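Local coordinates for tapirin (Caldicellulosiruptor kristjanssonii, PDB 6N2B), which probably binds cellulose at the cell surface through its C-terminal beta-helix domain, which carries a calcium ion, at residues N218-G226 with I520-Y531; I228-E239 with I249-G260. One frame throughout, in Å; residues are numbered along the deposited sequence.

How the interactions relate
Both interactions pair parallel strands in the beta-helix. Interaction 1 joins 218-226 to 520-531, 294 residues further on, so it links early and late parts of the chain. Interaction 2 is nested within that span and stacks two stretches close in sequence. Their centres are 14 Å apart, and they meet where Lys220 and Phe221 probably bond through the backbone to Gly238 and Glu239. Each has buried apolar contacts and a more exposed arginine-glutamate salt bridge. Interaction 1 relies on Phe221 and a buried asparagine. Interaction 2 runs along two strand pairs separated by a turn, and packs Ile234 against Val255 and Tyr229 against Ile249. Both lie away from the calcium site.

Interaction 1 of 2, residues N218-G226 with I520-Y531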
loop_
_atom_site.group_PDB
_atom_site.type_symbol
_atom_site.label_atom_id
_atom_site.label_comp_id
_atom_site.label_asym_id
_atom_site.label_seq_id
_atom_site.Cartn_x
_atom_site.Cartn_y
_atom_site.Cartn_z
ATOM N N ASN A 218 -0.497 -12.266 -2.476
ATOM C CA ASN A 218 0.013 -13.204 -3.447
ATOM C C ASN A 218 0.668 -12.473 -4.613
ATOM O O ASN A 218 0.403 -11.296 -4.885
ATOM C CB ASN A 218 -1.130 -14.065 -3.976
ATOM C CG ASN A 218 -2.287 -13.218 -4.463
ATOM O OD1 ASN A 218 -3.008 -12.641 -3.666
ATOM N ND2 ASN A 218 -2.443 -13.104 -5.777
ATOM N N TYR A 219 1.507 -13.208 -5.327
ATOM C CA TYR A 219 1.962 -12.792 -6.647
ATOM C C TYR A 219 0.785 -12.461 -7.558
ATOM O O TYR A 219 -0.184 -13.221 -7.634
ATOM C CB TYR A 219 2.789 -13.922 -7.249
ATOM C CG TYR A 219 3.335 -13.658 -8.622
ATOM C CD1 TYR A 219 4.435 -12.827 -8.796
ATOM C CD2 TYR A 219 2.774 -14.270 -9.740
ATOM C CE1 TYR A 219 4.952 -12.601 -10.043
ATOM C CE2 TYR A 219 3.284 -14.050 -10.992
ATOM C CZ TYR A 219 4.377 -13.211 -11.146
ATOM O OH TYR A 219 4.903 -12.972 -12.402
ATOM N N LYS A 220 0.885 -11.334 -8.269
ATOM C CA LYS A 220 -0.197 -10.823 -9.112
ATOM C C LYS A 220 -1.390 -10.394 -8.265
ATOM O O LYS A 220 -2.385 -11.115 -8.139
ATOM C CB LYS A 220 -0.617 -11.865 -10.154
ATOM C CG LYS A 220 -0.217 -11.506 -11.558
ATOM C CD LYS A 220 -1.226 -10.519 -12.168
ATOM C CE LYS A 220 -0.909 -10.185 -13.635
ATOM N NZ LYS A 220 -0.076 -8.951 -13.801
ATOM N N PHE A 221 -1.293 -9.225 -7.652
ATOM C CA PHE A 221 -2.360 -8.716 -6.806
ATOM C C PHE A 221 -2.520 -7.250 -7.144
ATOM O O PHE A 221 -1.568 -6.471 -7.027
ATOM C CB PHE A 221 -2.036 -8.903 -5.320
ATOM C CG PHE A 221 -3.176 -8.567 -4.380
ATOM C CD1 PHE A 221 -3.332 -7.280 -3.879
ATOM C CD2 PHE A 221 -4.056 -9.549 -3.948
ATOM C CE1 PHE A 221 -4.362 -6.975 -2.983
ATOM C CE2 PHE A 221 -5.095 -9.239 -3.057
ATOM C CZ PHE A 221 -5.241 -7.950 -2.579
ATOM N N THR A 222 -3.702 -6.888 -7.609
ATOM C CA THR A 222 -4.020 -5.507 -7.914
ATOM C C THR A 222 -5.100 -5.054 -6.951
ATOM O O THR A 222 -6.119 -5.732 -6.795
ATOM C CB THR A 222 -4.511 -5.347 -9.350
ATOM O OG1 THR A 222 -3.484 -5.732 -10.273
ATOM C CG2 THR A 222 -4.915 -3.918 -9.586
ATOM N N VAL A 223 -4.874 -3.929 -6.292
ATOM C CA VAL A 223 -5.933 -3.226 -5.597
ATOM C C VAL A 223 -6.211 -1.928 -6.350
ATOM O O VAL A 223 -5.289 -1.175 -6.697
ATOM C CB VAL A 223 -5.596 -2.993 -4.115
ATOM C CG1 VAL A 223 -4.197 -2.466 -3.953
ATOM C CG2 VAL A 223 -6.604 -2.037 -3.522
ATOM N N ARG A 224 -7.484 -1.702 -6.651
ATOM C CA ARG A 224 -7.932 -0.597 -7.487
ATOM C C ARG A 224 -8.923 0.223 -6.662
ATOM O O ARG A 224 -10.065 -0.205 -6.439
ATOM C CB ARG A 224 -8.555 -1.126 -8.780
ATOM C CG ARG A 224 -9.251 -0.093 -9.640
ATOM C CD ARG A 224 -9.961 -0.753 -10.839
ATOM N NE ARG A 224 -9.028 -1.526 -11.661
ATOM C CZ ARG A 224 -8.431 -1.043 -12.746
ATOM N NH1 ARG A 224 -8.697 0.197 -13.130
ATOM N NH2 ARG A 224 -7.578 -1.793 -13.444
ATOM N N GLY A 225 -8.476 1.401 -6.212
ATOM C CA GLY A 225 -9.281 2.260 -5.375
ATOM C C GLY A 225 -9.091 1.933 -3.918
ATOM O O GLY A 225 -8.358 1.013 -3.529
ATOM N N GLY A 226 -9.790 2.704 -3.092
ATOM C CA GLY A 226 -9.747 2.529 -1.647
ATOM C C GLY A 226 -8.359 2.814 -1.092
ATOM O O GLY A 226 -7.480 3.377 -1.749
ATOM N N ILE A 520 -2.546 -14.008 1.661
ATOM C CA ILE A 520 -3.431 -14.456 0.593
ATOM C C ILE A 520 -2.654 -15.460 -0.232
ATOM O O ILE A 520 -1.517 -15.190 -0.635
ATOM C CB ILE A 520 -3.908 -13.287 -0.286
ATOM C CG1 ILE A 520 -4.059 -12.036 0.549
ATOM C CG2 ILE A 520 -5.237 -13.610 -0.987
ATOM C CD1 ILE A 520 -4.503 -10.873 -0.236
ATOM N N ASN A 521 -3.247 -16.621 -0.464
ATOM C CA ASN A 521 -2.648 -17.643 -1.305
ATOM C C ASN A 521 -3.652 -18.046 -2.362
ATOM O O ASN A 521 -4.845 -18.147 -2.080
ATOM C CB ASN A 521 -2.234 -18.859 -0.503
ATOM C CG ASN A 521 -1.147 -18.542 0.495
ATOM O OD1 ASN A 521 -0.081 -18.038 0.128
ATOM N ND2 ASN A 521 -1.408 -18.832 1.773
ATOM N N ILE A 522 -3.172 -18.270 -3.581
ATOM C CA ILE A 522 -4.050 -18.652 -4.674
ATOM C C ILE A 522 -3.208 -19.392 -5.694
ATOM O O ILE A 522 -2.025 -19.091 -5.878
ATOM C CB ILE A 522 -4.756 -17.413 -5.277
ATOM C CG1 ILE A 522 -5.608 -17.802 -6.478
ATOM C CG2 ILE A 522 -3.750 -16.399 -5.672
ATOM C CD1 ILE A 522 -6.465 -16.670 -7.006
ATOM N N SER A 523 -3.820 -20.374 -6.347
ATOM C CA SER A 523 -3.142 -21.269 -7.275
ATOM C C SER A 523 -3.591 -20.960 -8.696
ATOM O O SER A 523 -4.768 -21.140 -9.028
ATOM C CB SER A 523 -3.446 -22.721 -6.928
ATOM O OG SER A 523 -3.541 -22.859 -5.522
ATOM N N GLY A 524 -2.656 -20.503 -9.527
ATOM C CA GLY A 524 -2.919 -20.342 -10.942
ATOM C C GLY A 524 -3.824 -19.196 -11.337
ATOM O O GLY A 524 -4.533 -19.311 -12.342
ATOM N N ALA A 525 -3.817 -18.088 -10.592
ATOM C CA ALA A 525 -4.615 -16.920 -10.960
ATOM C C ALA A 525 -4.194 -15.722 -10.117
ATOM O O ALA A 525 -3.675 -15.877 -9.012
ATOM C CB ALA A 525 -6.119 -17.180 -10.789
ATOM N N GLY A 526 -4.413 -14.530 -10.659
ATOM C CA GLY A 526 -4.219 -13.311 -9.913
ATOM C C GLY A 526 -5.509 -12.773 -9.309
ATOM O O GLY A 526 -6.610 -13.169 -9.678
ATOM N N ILE A 527 -5.359 -11.869 -8.347
ATOM C CA ILE A 527 -6.483 -11.189 -7.715
ATOM C C ILE A 527 -6.563 -9.779 -8.274
ATOM O O ILE A 527 -5.547 -9.085 -8.369
ATOM C CB ILE A 527 -6.325 -11.146 -6.188
ATOM C CG1 ILE A 527 -5.915 -12.514 -5.653
ATOM C CG2 ILE A 527 -7.594 -10.621 -5.540
ATOM C CD1 ILE A 527 -7.028 -13.452 -5.460
ATOM N N GLU A 528 -7.758 -9.353 -8.633
ATOM C CA GLU A 528 -8.042 -7.959 -8.936
ATOM C C GLU A 528 -9.075 -7.542 -7.902
ATOM O O GLU A 528 -10.256 -7.861 -8.053
ATOM C CB GLU A 528 -8.555 -7.806 -10.364
ATOM C CG GLU A 528 -9.313 -6.508 -10.678
ATOM C CD GLU A 528 -8.430 -5.455 -11.321
ATOM O OE1 GLU A 528 -7.393 -5.843 -11.932
ATOM O OE2 GLU A 528 -8.769 -4.247 -11.205
ATOM N N LEU A 529 -8.634 -6.870 -6.838
ATOM C CA LEU A 529 -9.525 -6.409 -5.772
ATOM C C LEU A 529 -9.944 -4.970 -6.061
ATOM O O LEU A 529 -9.136 -4.043 -5.951
ATOM C CB LEU A 529 -8.844 -6.503 -4.411
ATOM C CG LEU A 529 -9.549 -5.776 -3.258
ATOM C CD1 LEU A 529 -10.887 -6.413 -2.998
ATOM C CD2 LEU A 529 -8.738 -5.823 -1.992
ATOM N N ILE A 530 -11.202 -4.774 -6.425
ATOM C CA ILE A 530 -11.722 -3.450 -6.757
ATOM C C ILE A 530 -12.472 -2.926 -5.540
ATOM O O ILE A 530 -13.527 -3.455 -5.183
ATOM C CB ILE A 530 -12.638 -3.492 -7.991
ATOM C CG1 ILE A 530 -11.965 -4.224 -9.148
ATOM C CG2 ILE A 530 -13.054 -2.093 -8.404
ATOM C CD1 ILE A 530 -12.688 -4.028 -10.470
ATOM N N TYR A 531 -11.959 -1.873 -4.912
ATOM C CA TYR A 531 -12.610 -1.352 -3.712
ATOM C C TYR A 531 -14.026 -0.869 -4.033
ATOM O O TYR A 531 -14.258 -0.184 -5.035
ATOM C CB TYR A 531 -11.771 -0.223 -3.100
ATOM C CG TYR A 531 -12.517 0.615 -2.077
ATOM C CD1 TYR A 531 -12.689 0.167 -0.770
ATOM C CD2 TYR A 531 -13.053 1.859 -2.423
ATOM C CE1 TYR A 531 -13.371 0.934 0.160
ATOM C CE2 TYR A 531 -13.728 2.625 -1.516
ATOM C CZ TYR A 531 -13.897 2.162 -0.221
ATOM O OH TYR A 531 -14.584 2.929 0.704
HETATM O O HOH W 1 -0.788 -15.514 -8.819
HETATM O O HOH W 2 -12.453 0.990 -6.921
#
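Five backbone hydrogen bonds join Lys220, Thr222 and Arg224 to Ile527, Leu529 and Tyr531 in parallel pairing. The axes of strands 221-224 and 526-531 approach to 4.7 Å. Two waters extend this link: one donates to Tyr219 O and Ala525 O, the other to Arg224 O and Tyr531 O.

Apolar contacts gather on the face that carries Phe221, Val223, Ile527 and Leu529. The Phe221 ring brings CD2 to 3.6 Å from Ile527 CB, and CE2 and CZ meet Ile520 CD1. With CG opposite the backbone N (chi1 -172°), the ring lies alongside Leu529, pointing the same way. Gly226 CA sits over one face of the Tyr531 ring in a CH-pi contact, 3.7 Å from its centroid.

The buried Asn218 side chain crosses Ile527 at about a right angle, OD1 lying 3.5 Å from Ile527 CG1. Its ND2 donates to Tyr219 O (2.9 Å) from above the carbonyl plane, which helps fix the amide. An alanine here would remove the amide, and Tyr219 O would probably lose that donor while a gap opened beside Ile520, Ile522 and Ile527.

On the face of Thr222, Arg224, Glu528 and Ile530, Arg224 NE forms a 2.8 Å salt bridge to Glu528 OE2, guanidinium and carboxylate nearly coplanar.

Strand 221-224 lies between 526-531 and 240-250 in the beta-helix. Strand 526-531 pairs onward with 504-508, and Tyr531 OH bonds to Phe205 O.

Interaction 2 of 2, residues I228-E239 with I249-G260; sequences IYSGERIQTQGE and ICKGPEVIVNGG
Ile234 and Val255 lie side by side in the tightly packed part, with Ile234 CB 4.1 Å from Val255 CG1. Ile234 also reaches back, its CD1 4.2 Å from Cys250 CB. On the other face of the first strand pair, which carries Tyr229 and Ile249, the Tyr229 ring turns an edge to Ile249, CD1 standing 3.9 Å from Ile249 CG2. Ile228 and Ser230 bond through the backbone to Ile249 and Lys251. Ile234 and Thr236 bond to Glu254, Ile256 and Asn258. The register slips by one residue at the turn between them. There Gly252 packs against Glu232 O, and a CB on it would clash with that oxygen.

Thr236 runs beside Val257. Its OG1, set between the backbone N and the carbonyl carbon (chi1 64°), donates to a water. This water also accepts from Gly238 N and donates to Asn258 O.

The looser side is more open to solvent. Arg233, bent at chi3, lies alongside Glu254, and its NE makes a 2.8 Å salt bridge to Glu254 OE1. The bond is bent (132° at the hydrogen) and comes from above the carboxylate plane. Pro253 touches the Arg233 chain at CG.

The segments stack as neighbouring rungs of the beta-helix. Strand 234-236 is outermost in its sheet, and 254-257 passes the stack on to 275-278. Strand 227-230 sits between 207-211 and 240-250, where Tyr229 stacks with Tyr210 and Phe417.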
loop_
_atom_site.group_PDB
_atom_site.type_symbol
_atom_site.label_atom_id
_atom_site.label_comp_id
_atom_site.label_asym_id
_atom_site.label_seq_id
_atom_site.Cartn_x
_atom_site.Cartn_y
_atom_site.Cartn_z
ATOM N N ILE A 228 -5.159 1.250 1.776
ATOM C CA ILE A 228 -4.460 0.080 2.269
ATOM C C ILE A 228 -3.880 0.453 3.618
ATOM O O ILE A 228 -3.260 1.514 3.755
ATOM C CB ILE A 228 -3.341 -0.353 1.303
ATOM C CG1 ILE A 228 -3.936 -0.885 0.002
ATOM C CG2 ILE A 228 -2.421 -1.360 1.936
ATOM C CD1 ILE A 228 -3.146 -0.475 -1.211
ATOM N N TYR A 229 -4.102 -0.400 4.615
ATOM C CA TYR A 229 -3.546 -0.222 5.946
ATOM C C TYR A 229 -2.962 -1.540 6.411
ATOM O O TYR A 229 -3.560 -2.598 6.197
ATOM C CB TYR A 229 -4.607 0.230 6.975
ATOM C CG TYR A 229 -4.094 0.134 8.401
ATOM C CD1 TYR A 229 -3.216 1.090 8.900
ATOM C CD2 TYR A 229 -4.454 -0.925 9.237
ATOM C CE1 TYR A 229 -2.724 1.016 10.180
ATOM C CE2 TYR A 229 -3.962 -1.017 10.520
ATOM C CZ TYR A 229 -3.097 -0.037 10.988
ATOM O OH TYR A 229 -2.589 -0.087 12.270
ATOM N N SER A 230 -1.827 -1.464 7.091
ATOM C CA SER A 230 -1.308 -2.595 7.845
ATOM C C SER A 230 -0.724 -2.130 9.166
ATOM O O SER A 230 -0.020 -1.118 9.226
ATOM C CB SER A 230 -0.225 -3.347 7.082
ATOM O OG SER A 230 0.722 -3.868 7.992
ATOM N N GLY A 231 -1.000 -2.900 10.219
ATOM C CA GLY A 231 -0.409 -2.637 11.522
ATOM C C GLY A 231 1.010 -3.140 11.692
ATOM O O GLY A 231 1.735 -2.616 12.540
ATOM N N GLU A 232 1.423 -4.144 10.913
ATOM C CA GLU A 232 2.788 -4.659 10.943
ATOM C C GLU A 232 3.443 -4.573 9.567
ATOM O O GLU A 232 3.411 -3.516 8.937
ATOM C CB GLU A 232 2.809 -6.101 11.446
ATOM C CG GLU A 232 2.231 -6.284 12.849
ATOM C CD GLU A 232 3.079 -5.648 13.934
ATOM O OE1 GLU A 232 4.331 -5.662 13.823
ATOM O OE2 GLU A 232 2.482 -5.140 14.907
ATOM N N ARG A 233 4.035 -5.668 9.088
ATOM C CA ARG A 233 4.794 -5.656 7.839
ATOM C C ARG A 233 3.895 -5.793 6.609
ATOM O O ARG A 233 2.887 -6.511 6.630
ATOM C CB ARG A 233 5.806 -6.799 7.832
ATOM C CG ARG A 233 6.998 -6.616 8.751
ATOM C CD ARG A 233 7.916 -7.858 8.746
ATOM N NE ARG A 233 8.307 -8.321 7.403
ATOM C CZ ARG A 233 7.708 -9.316 6.733
ATOM N NH1 ARG A 233 8.150 -9.664 5.525
ATOM N NH2 ARG A 233 6.665 -9.968 7.259
ATOM N N ILE A 234 4.273 -5.105 5.529
ATOM C CA ILE A 234 3.754 -5.374 4.187
ATOM C C ILE A 234 4.906 -5.907 3.352
ATOM O O ILE A 234 5.981 -5.295 3.297
ATOM C CB ILE A 234 3.145 -4.128 3.522
ATOM C CG1 ILE A 234 1.880 -3.683 4.259
ATOM C CG2 ILE A 234 2.852 -4.398 2.050
ATOM C CD1 ILE A 234 1.321 -2.358 3.776
ATOM N N GLN A 235 4.692 -7.054 2.720
ATOM C CA GLN A 235 5.690 -7.653 1.851
ATOM C C GLN A 235 4.978 -8.243 0.646
ATOM O O GLN A 235 4.153 -9.155 0.789
ATOM C CB GLN A 235 6.498 -8.718 2.588
ATOM C CG GLN A 235 7.309 -9.613 1.671
ATOM C CD GLN A 235 8.170 -10.609 2.444
ATOM O OE1 GLN A 235 9.392 -10.445 2.537
ATOM N NE2 GLN A 235 7.538 -11.645 3.000
ATOM N N THR A 236 5.306 -7.725 -0.529
ATOM C CA THR A 236 4.704 -8.127 -1.787
ATOM C C THR A 236 5.721 -8.911 -2.602
ATOM O O THR A 236 6.886 -8.510 -2.701
ATOM C CB THR A 236 4.233 -6.896 -2.564
ATOM O OG1 THR A 236 5.364 -6.085 -2.923
ATOM C CG2 THR A 236 3.271 -6.077 -1.711
ATOM N N GLN A 237 5.279 -10.025 -3.190
ATOM C CA GLN A 237 6.169 -10.969 -3.860
ATOM C C GLN A 237 6.101 -10.887 -5.387
ATOM O O GLN A 237 6.266 -11.897 -6.070
ATOM C CB GLN A 237 5.874 -12.391 -3.391
ATOM C CG GLN A 237 4.437 -12.843 -3.587
ATOM C CD GLN A 237 4.199 -14.296 -3.141
ATOM O OE1 GLN A 237 3.227 -14.585 -2.431
ATOM N NE2 GLN A 237 5.076 -15.213 -3.571
ATOM N N GLY A 238 5.877 -9.709 -5.933
ATOM C CA GLY A 238 5.954 -9.546 -7.369
ATOM C C GLY A 238 4.597 -9.236 -7.969
ATOM O O GLY A 238 3.549 -9.664 -7.464
ATOM N N GLU A 239 4.617 -8.464 -9.060
ATOM C CA GLU A 239 3.415 -8.079 -9.801
ATOM C C GLU A 239 2.354 -7.481 -8.885
ATOM O O GLU A 239 1.160 -7.765 -9.017
ATOM C CB GLU A 239 2.829 -9.264 -10.573
ATOM C CG GLU A 239 3.684 -9.782 -11.706
ATOM C CD GLU A 239 3.871 -8.783 -12.828
ATOM O OE1 GLU A 239 2.989 -7.911 -13.023
ATOM O OE2 GLU A 239 4.909 -8.888 -13.521
ATOM N N ILE A 249 -1.130 3.288 4.425
ATOM C CA ILE A 249 -0.557 3.553 5.744
ATOM C C ILE A 249 0.007 2.258 6.316
ATOM O O ILE A 249 -0.719 1.272 6.480
ATOM C CB ILE A 249 -1.591 4.148 6.707
ATOM C CG1 ILE A 249 -2.041 5.526 6.220
ATOM C CG2 ILE A 249 -1.013 4.167 8.117
ATOM C CD1 ILE A 249 -3.233 6.065 6.944
ATOM N N CYS A 250 1.289 2.261 6.645
ATOM C CA CYS A 250 1.900 1.108 7.290
ATOM C C CYS A 250 2.475 1.546 8.623
ATOM O O CYS A 250 3.385 2.381 8.663
ATOM C CB CYS A 250 2.997 0.482 6.438
ATOM S SG CYS A 250 3.852 -0.810 7.384
ATOM N N LYS A 251 1.957 0.984 9.709
ATOM C CA LYS A 251 2.425 1.376 11.026
ATOM C C LYS A 251 3.380 0.356 11.639
ATOM O O LYS A 251 3.787 0.521 12.793
ATOM C CB LYS A 251 1.230 1.662 11.927
ATOM C CG LYS A 251 0.501 2.928 11.473
ATOM C CD LYS A 251 -0.202 3.659 12.606
ATOM C CE LYS A 251 0.724 4.546 13.435
ATOM N NZ LYS A 251 -0.060 5.489 14.303
ATOM N N GLY A 252 3.789 -0.661 10.869
ATOM C CA GLY A 252 4.810 -1.603 11.279
ATOM C C GLY A 252 6.208 -1.277 10.761
ATOM O O GLY A 252 6.464 -0.207 10.193
ATOM N N PRO A 253 7.148 -2.211 10.962
ATOM C CA PRO A 253 8.573 -1.889 10.746
ATOM C C PRO A 253 9.082 -1.901 9.299
ATOM O O PRO A 253 10.134 -1.298 9.046
ATOM C CB PRO A 253 9.303 -2.961 11.578
ATOM C CG PRO A 253 8.327 -4.058 11.764
ATOM C CD PRO A 253 6.971 -3.416 11.791
ATOM N N GLU A 254 8.434 -2.582 8.354
ATOM C CA GLU A 254 8.927 -2.620 6.980
ATOM C C GLU A 254 7.755 -2.571 6.019
ATOM O O GLU A 254 6.646 -2.992 6.354
ATOM C CB GLU A 254 9.747 -3.886 6.620
ATOM C CG GLU A 254 10.552 -4.568 7.735
ATOM C CD GLU A 254 11.201 -5.893 7.283
ATOM O OE1 GLU A 254 10.709 -6.983 7.673
ATOM O OE2 GLU A 254 12.197 -5.838 6.525
ATOM N N VAL A 255 8.024 -2.047 4.822
ATOM C CA VAL A 255 7.230 -2.305 3.630
ATOM C C VAL A 255 8.220 -2.753 2.581
ATOM O O VAL A 255 9.035 -1.954 2.119
ATOM C CB VAL A 255 6.442 -1.086 3.141
ATOM C CG1 VAL A 255 5.686 -1.447 1.856
ATOM C CG2 VAL A 255 5.470 -0.614 4.199
ATOM N N ILE A 256 8.174 -4.022 2.218
ATOM C CA ILE A 256 9.148 -4.602 1.306
ATOM C C ILE A 256 8.417 -4.960 0.028
ATOM O O ILE A 256 7.565 -5.854 0.020
ATOM C CB ILE A 256 9.829 -5.835 1.907
ATOM C CG1 ILE A 256 10.300 -5.554 3.350
ATOM C CG2 ILE A 256 10.940 -6.307 0.985
ATOM C CD1 ILE A 256 11.470 -4.575 3.493
ATOM N N VAL A 257 8.754 -4.276 -1.056
ATOM C CA VAL A 257 8.208 -4.574 -2.375
ATOM C C VAL A 257 9.275 -5.347 -3.146
ATOM O O VAL A 257 10.329 -4.796 -3.474
ATOM C CB VAL A 257 7.790 -3.293 -3.106
ATOM C CG1 VAL A 257 7.371 -3.604 -4.539
ATOM C CG2 VAL A 257 6.671 -2.591 -2.337
ATOM N N ASN A 258 9.012 -6.624 -3.429
ATOM C CA ASN A 258 9.963 -7.503 -4.100
ATOM C C ASN A 258 9.560 -7.738 -5.551
ATOM O O ASN A 258 8.415 -7.500 -5.948
ATOM C CB ASN A 258 10.071 -8.850 -3.383
ATOM C CG ASN A 258 10.812 -8.755 -2.058
ATOM O OD1 ASN A 258 11.739 -7.959 -1.896
ATOM N ND2 ASN A 258 10.401 -9.574 -1.098
ATOM N N GLY A 259 10.530 -8.221 -6.341
ATOM C CA GLY A 259 10.299 -8.568 -7.735
ATOM C C GLY A 259 10.059 -7.355 -8.621
ATOM O O GLY A 259 10.260 -6.204 -8.227
ATOM N N GLY A 260 9.605 -7.640 -9.847
ATOM C CA GLY A 260 9.310 -6.622 -10.829
ATOM C C GLY A 260 7.828 -6.506 -11.162
ATOM O O GLY A 260 6.966 -7.167 -10.596
HETATM O O HOH W 3 5.997 -6.949 -5.172
#